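Local coordinates for protein yersinopine synthase (Yersinia pestis, PDB 6C4M) that catalyses the NADPH-dependent reductive condensation of pyruvate with a histidine-derived intermediate, the last step in making the metallophore yersinopine, at residues A304-R309 with V423-Q428; E318-R323 with D343-L348. One frame throughout, in Å; residues are numbered along the deposited sequence.

In the fold
The chain begins with the strands and helices that hold NADP and reaches its mainly helical part later. There helix 294-313 supplies the first segment of contact 1. The next helix, 321-329, opens contact 2, which is closed about 20 residues on by segment 343-348 with its 3-10 turn 345-347. Contact 1 closes only after helices 350-364 and 401-419, at the start of helix 425-445. Contact 2 is therefore nested inside the longer loop of contact 1. Their centres lie about 16 Å apart. The two meet through helix 294-313, where Ala304 packs on Leu321 and Lys308 touches Glu318. Together they tie helices 294-313, 321-329, 339-344 and 425-445 into one helical block.

Contact 1. Residues A304-R309 with V423-Q428; sequences ADDYKR and VMPTAQ
Asp306 points its carboxylate at the first turn of helix 425-445, where Met424 holds the N-cap position. The arrangement is a side-chain carboxylate from one helix received at the N-terminus of another. Asp306 OD2 takes a bond of 3.0 Å from Ala427 N, which is nearly straight at 167° and meets the oxygen nearly along its C-O axis. Thr426 N is also near, 2.8 Å from Asp306 OD2, but this second bond is weak and bent. The amides at the helix start probably favour a charged carboxylate here.

OD1, the other oxygen of Asp306, turns to different partners. Its anti lone pair receives Arg309 NH2 in a salt bridge within helix 294-313, close to the guanidinium plane. A water donates to OD1 as well and is hydrogen-bonded to Thr426 OG1. Arg309 bends at chi3 (-52°), and its NE gives a hydrogen bond of 3.1 Å to Val423 O. One arginine thus grips the carboxylate and the loop before the helix.

The apolar side is built by Met424. Its chain bends at chi3 (83°), which brings CE to 3.6 Å from Asp306 CB. The side chains of Met424 and Tyr307 cross at about a right angle. Leu410 and Leu414 of helix 401-419 pack on Tyr307 and Met424 respectively. The Tyr307 side chain lies about 8 Å from that of His260, the inferred proton donor/acceptor, and its OH is hydrogen-bonded to Asn257 O. The methyl CE of Met424 approaches the ring obliquely and comes to 3.5 Å from Tyr307 CD1.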
loop_
_atom_site.group_PDB
_atom_site.type_symbol
_atom_site.label_atom_id
_atom_site.label_comp_id
_atom_site.label_asym_id
_atom_site.label_seq_id
_atom_site.Cartn_x
_atom_site.Cartn_y
_atom_site.Cartn_z
ATOM N N ALA A 304 -1.720 -7.788 -19.827
ATOM C CA ALA A 304 -2.834 -7.106 -20.483
ATOM C C ALA A 304 -2.446 -6.629 -21.883
ATOM O O ALA A 304 -3.238 -6.747 -22.824
ATOM C CB ALA A 304 -3.307 -5.928 -19.614
ATOM N N ASP A 305 -1.237 -6.062 -22.037
ATOM C CA ASP A 305 -0.760 -5.707 -23.378
ATOM C C ASP A 305 -0.748 -6.931 -24.290
ATOM O O ASP A 305 -1.051 -6.823 -25.479
ATOM C CB ASP A 305 0.665 -5.126 -23.336
ATOM C CG ASP A 305 0.745 -3.760 -22.739
ATOM O OD1 ASP A 305 -0.208 -2.967 -22.893
ATOM O OD2 ASP A 305 1.817 -3.472 -22.159
ATOM N N ASP A 306 -0.325 -8.085 -23.763
ATOM C CA ASP A 306 -0.238 -9.300 -24.569
ATOM C C ASP A 306 -1.629 -9.745 -25.048
ATOM O O ASP A 306 -1.817 -10.120 -26.215
ATOM C CB ASP A 306 0.422 -10.421 -23.761
ATOM C CG ASP A 306 1.929 -10.211 -23.532
ATOM O OD1 ASP A 306 2.513 -9.224 -24.034
ATOM O OD2 ASP A 306 2.533 -11.071 -22.851
ATOM N N TYR A 307 -2.610 -9.740 -24.138
ATOM C CA TYR A 307 -3.959 -10.148 -24.503
ATOM C C TYR A 307 -4.556 -9.192 -25.527
ATOM O O TYR A 307 -5.272 -9.615 -26.429
ATOM C CB TYR A 307 -4.847 -10.224 -23.266
ATOM C CG TYR A 307 -4.571 -11.367 -22.290
ATOM C CD1 TYR A 307 -4.095 -12.600 -22.711
ATOM C CD2 TYR A 307 -4.830 -11.209 -20.939
ATOM C CE1 TYR A 307 -3.877 -13.645 -21.802
ATOM C CE2 TYR A 307 -4.618 -12.240 -20.025
ATOM C CZ TYR A 307 -4.136 -13.449 -20.448
ATOM O OH TYR A 307 -3.908 -14.455 -19.499
ATOM N N LYS A 308 -4.244 -7.906 -25.431
ATOM C CA LYS A 308 -4.685 -6.978 -26.466
ATOM C C LYS A 308 -4.138 -7.385 -27.828
ATOM O O LYS A 308 -4.867 -7.355 -28.836
ATOM C CB LYS A 308 -4.261 -5.559 -26.126
ATOM C CG LYS A 308 -4.336 -4.563 -27.268
ATOM C CD LYS A 308 -3.884 -3.201 -26.706
ATOM C CE LYS A 308 -3.955 -2.104 -27.726
ATOM N NZ LYS A 308 -3.161 -2.440 -28.921
ATOM N N ARG A 309 -2.856 -7.758 -27.878
ATOM C CA ARG A 309 -2.260 -8.234 -29.125
ATOM C C ARG A 309 -2.995 -9.451 -29.656
ATOM O O ARG A 309 -3.273 -9.543 -30.855
ATOM C CB ARG A 309 -0.785 -8.591 -28.924
ATOM C CG ARG A 309 0.170 -7.806 -29.813
ATOM C CD ARG A 309 1.678 -8.164 -29.582
ATOM N NE ARG A 309 2.093 -8.088 -28.172
ATOM C CZ ARG A 309 2.291 -6.957 -27.502
ATOM N NH1 ARG A 309 2.111 -5.790 -28.106
ATOM N NH2 ARG A 309 2.662 -6.988 -26.221
ATOM N N VAL A 423 3.300 -12.527 -30.526
ATOM C CA VAL A 423 4.224 -12.697 -29.407
ATOM C C VAL A 423 3.579 -12.137 -28.153
ATOM O O VAL A 423 2.954 -11.067 -28.186
ATOM C CB VAL A 423 5.584 -12.026 -29.692
ATOM C CG1 VAL A 423 6.113 -12.505 -31.046
ATOM C CG2 VAL A 423 5.476 -10.527 -29.648
ATOM N N MET A 424 3.681 -12.891 -27.057
ATOM C CA MET A 424 3.185 -12.479 -25.740
ATOM C C MET A 424 4.331 -12.615 -24.731
ATOM O O MET A 424 4.402 -13.592 -23.968
ATOM C CB MET A 424 1.965 -13.315 -25.340
ATOM C CG MET A 424 0.769 -13.258 -26.343
ATOM S SD MET A 424 -0.484 -14.458 -25.870
ATOM C CE MET A 424 -1.284 -13.452 -24.649
ATOM N N PRO A 425 5.259 -11.651 -24.704
ATOM C CA PRO A 425 6.474 -11.832 -23.887
ATOM C C PRO A 425 6.197 -11.943 -22.408
ATOM O O PRO A 425 6.933 -12.639 -21.707
ATOM C CB PRO A 425 7.310 -10.585 -24.204
ATOM C CG PRO A 425 6.787 -10.069 -25.464
ATOM C CD PRO A 425 5.332 -10.435 -25.524
ATOM N N THR A 426 5.197 -11.246 -21.877
ATOM C CA THR A 426 4.943 -11.383 -20.448
ATOM C C THR A 426 4.355 -12.751 -20.144
ATOM O O THR A 426 4.795 -13.429 -19.206
ATOM C CB THR A 426 4.041 -10.256 -19.956
ATOM O OG1 THR A 426 4.677 -9.020 -20.269
ATOM C CG2 THR A 426 3.845 -10.325 -18.477
ATOM N N ALA A 427 3.375 -13.190 -20.947
ATOM C CA ALA A 427 2.856 -14.549 -20.804
ATOM C C ALA A 427 3.970 -15.592 -20.906
ATOM O O ALA A 427 4.000 -16.563 -20.144
ATOM C CB ALA A 427 1.797 -14.829 -21.869
ATOM N N GLN A 428 4.895 -15.402 -21.835
ATOM C CA GLN A 428 5.972 -16.365 -22.010
ATOM C C GLN A 428 6.898 -16.374 -20.792
ATOM O O GLN A 428 7.266 -17.444 -20.288
ATOM C CB GLN A 428 6.717 -16.015 -23.293
ATOM C CG GLN A 428 7.865 -16.883 -23.688
ATOM C CD GLN A 428 8.415 -16.443 -25.033
ATOM O OE1 GLN A 428 7.654 -16.065 -25.934
ATOM N NE2 GLN A 428 9.734 -16.457 -25.171
HETATM O O HOH W 1 4.569 -7.857 -22.716
#

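Contact 2. Residues E318-R323 with D343-L348; sequences EINLLR and DEFPQL
Leu322 lays its CB over one face of the Phe345 ring in a CH-pi contact, the two side chains nearly perpendicular. CB stands 3.9 Å from the ring centroid, offset toward the rim, and is 3.6 Å from Phe345 CG. This is the tight part of the contact, where the first turn of helix 321-329 meets the 3-10 turn 345-347. Phe345 CG is anti to the backbone N (chi1 -179°), which places it beside Leu322 CB. Leu321 CB adds a looser touch, 4.0 Å from Phe345 CE2. Leu357 of helix 350-364 also packs on the Phe345 side chain.

The more exposed side is carried by Asn320 and Pro346. Pro346 CD lies 3.6 Å from Asn320 ND2, and the two side chains cross at about a right angle. Asn320 OD1 lies 3.5 Å from Phe345 CB; these side chains cross obliquely, amide and ring planes 16° apart. As N-cap of helix 321-329, Asn320 accepts at OD1 a straight 3.0 Å bond from Arg323 N. Its ND2 is hydrogen-bonded to Ile342 O. No hydrogen bond joins the two segments directly. Van der Waals contacts alone tie Leu321, Leu322 and the Asn320 amide to Phe345 and Pro346, while Arg323 N and Ile342 O satisfy that amide.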
loop_
_atom_site.group_PDB
_atom_site.type_symbol
_atom_site.label_atom_id
_atom_site.label_comp_id
_atom_site.label_asym_id
_atom_site.label_seq_id
_atom_site.Cartn_x
_atom_site.Cartn_y
_atom_site.Cartn_z
ATOM N N GLU A 318 -9.633 -4.963 -27.338
ATOM C CA GLU A 318 -9.183 -5.160 -25.968
ATOM C C GLU A 318 -10.086 -4.410 -25.006
ATOM O O GLU A 318 -10.742 -3.442 -25.369
ATOM C CB GLU A 318 -7.731 -4.707 -25.787
ATOM C CG GLU A 318 -7.475 -3.193 -25.843
ATOM C CD GLU A 318 -7.488 -2.632 -27.258
ATOM O OE1 GLU A 318 -7.978 -3.314 -28.190
ATOM O OE2 GLU A 318 -7.010 -1.504 -27.444
ATOM N N ILE A 319 -10.118 -4.879 -23.761
ATOM C CA ILE A 319 -10.821 -4.169 -22.695
ATOM C C ILE A 319 -9.955 -3.028 -22.152
ATOM O O ILE A 319 -8.763 -2.949 -22.461
ATOM C CB ILE A 319 -11.209 -5.129 -21.555
ATOM C CG1 ILE A 319 -9.990 -5.527 -20.716
ATOM C CG2 ILE A 319 -11.895 -6.375 -22.128
ATOM C CD1 ILE A 319 -10.340 -6.401 -19.515
ATOM N N ASN A 320 -10.576 -2.132 -21.382
ATOM C CA ASN A 320 -9.895 -1.205 -20.474
ATOM C C ASN A 320 -9.743 -1.914 -19.134
ATOM O O ASN A 320 -10.702 -2.013 -18.360
ATOM C CB ASN A 320 -10.711 0.074 -20.334
ATOM C CG ASN A 320 -10.068 1.086 -19.357
ATOM O OD1 ASN A 320 -9.279 0.711 -18.496
ATOM N ND2 ASN A 320 -10.457 2.360 -19.474
ATOM N N LEU A 321 -8.534 -2.416 -18.857
ATOM C CA LEU A 321 -8.333 -3.246 -17.672
ATOM C C LEU A 321 -8.708 -2.507 -16.396
ATOM O O LEU A 321 -9.431 -3.038 -15.545
ATOM C CB LEU A 321 -6.886 -3.729 -17.612
ATOM C CG LEU A 321 -6.532 -4.499 -16.339
ATOM C CD1 LEU A 321 -7.382 -5.757 -16.172
ATOM C CD2 LEU A 321 -5.046 -4.830 -16.347
ATOM N N LEU A 322 -8.233 -1.275 -16.237
ATOM C CA LEU A 322 -8.450 -0.588 -14.971
ATOM C C LEU A 322 -9.932 -0.222 -14.786
ATOM O O LEU A 322 -10.499 -0.423 -13.701
ATOM C CB LEU A 322 -7.525 0.645 -14.887
ATOM C CG LEU A 322 -7.569 1.397 -13.560
ATOM C CD1 LEU A 322 -7.244 0.502 -12.348
ATOM C CD2 LEU A 322 -6.680 2.663 -13.565
ATOM N N ARG A 323 -10.599 0.239 -15.854
ATOM C CA ARG A 323 -12.049 0.467 -15.777
ATOM C C ARG A 323 -12.795 -0.814 -15.416
ATOM O O ARG A 323 -13.707 -0.792 -14.579
ATOM C CB ARG A 323 -12.593 1.029 -17.101
ATOM C CG ARG A 323 -14.123 1.422 -17.078
ATOM C CD ARG A 323 -14.821 1.236 -18.446
ATOM N NE ARG A 323 -14.683 -0.158 -18.817
ATOM C CZ ARG A 323 -15.351 -1.157 -18.253
ATOM N NH1 ARG A 323 -16.287 -0.922 -17.330
ATOM N NH2 ARG A 323 -15.088 -2.396 -18.641
ATOM N N ASP A 343 -10.453 6.243 -16.972
ATOM C CA ASP A 343 -10.979 6.486 -18.317
ATOM C C ASP A 343 -9.875 6.469 -19.352
ATOM O O ASP A 343 -10.106 6.093 -20.501
ATOM C CB ASP A 343 -11.694 7.852 -18.421
ATOM C CG ASP A 343 -12.892 7.976 -17.509
ATOM O OD1 ASP A 343 -13.470 6.929 -17.164
ATOM O OD2 ASP A 343 -13.238 9.133 -17.144
ATOM N N GLU A 344 -8.688 6.925 -18.985
ATOM C CA GLU A 344 -7.618 7.087 -19.955
ATOM C C GLU A 344 -6.601 5.960 -19.882
ATOM O O GLU A 344 -5.635 5.973 -20.652
ATOM C CB GLU A 344 -6.935 8.453 -19.753
ATOM C CG GLU A 344 -7.912 9.648 -19.809
ATOM C CD GLU A 344 -7.227 11.028 -19.731
ATOM O OE1 GLU A 344 -5.995 11.105 -19.480
ATOM O OE2 GLU A 344 -7.936 12.050 -19.922
ATOM N N PHE A 345 -6.804 4.983 -18.992
ATOM C CA PHE A 345 -5.817 3.922 -18.757
ATOM C C PHE A 345 -5.179 3.391 -20.029
ATOM O O PHE A 345 -3.944 3.289 -20.067
ATOM C CB PHE A 345 -6.432 2.745 -17.985
ATOM C CG PHE A 345 -5.450 1.640 -17.690
ATOM C CD1 PHE A 345 -4.532 1.751 -16.642
ATOM C CD2 PHE A 345 -5.435 0.496 -18.458
ATOM C CE1 PHE A 345 -3.641 0.731 -16.374
ATOM C CE2 PHE A 345 -4.543 -0.512 -18.202
ATOM C CZ PHE A 345 -3.643 -0.392 -17.158
ATOM N N PRO A 346 -5.923 3.039 -21.082
ATOM C CA PRO A 346 -5.273 2.428 -22.249
ATOM C C PRO A 346 -4.347 3.381 -22.969
ATOM O O PRO A 346 -3.422 2.919 -23.642
ATOM C CB PRO A 346 -6.455 1.998 -23.140
ATOM C CG PRO A 346 -7.684 2.045 -22.256
ATOM C CD PRO A 346 -7.380 3.153 -21.259
ATOM N N GLN A 347 -4.520 4.691 -22.818
ATOM C CA GLN A 347 -3.583 5.634 -23.424
ATOM C C GLN A 347 -2.470 6.082 -22.485
ATOM O O GLN A 347 -1.616 6.862 -22.907
ATOM C CB GLN A 347 -4.301 6.880 -23.937
ATOM C CG GLN A 347 -5.218 6.626 -25.132
ATOM C CD GLN A 347 -6.450 5.850 -24.740
ATOM O OE1 GLN A 347 -6.609 4.688 -25.117
ATOM N NE2 GLN A 347 -7.329 6.482 -23.969
ATOM N N LEU A 348 -2.469 5.649 -21.230
ATOM C CA LEU A 348 -1.434 6.095 -20.316
ATOM C C LEU A 348 -0.137 5.397 -20.694
ATOM O O LEU A 348 -0.164 4.281 -21.192
ATOM C CB LEU A 348 -1.773 5.750 -18.869
ATOM C CG LEU A 348 -3.065 6.317 -18.303
ATOM C CD1 LEU A 348 -3.288 5.806 -16.886
ATOM C CD2 LEU A 348 -3.005 7.819 -18.341
#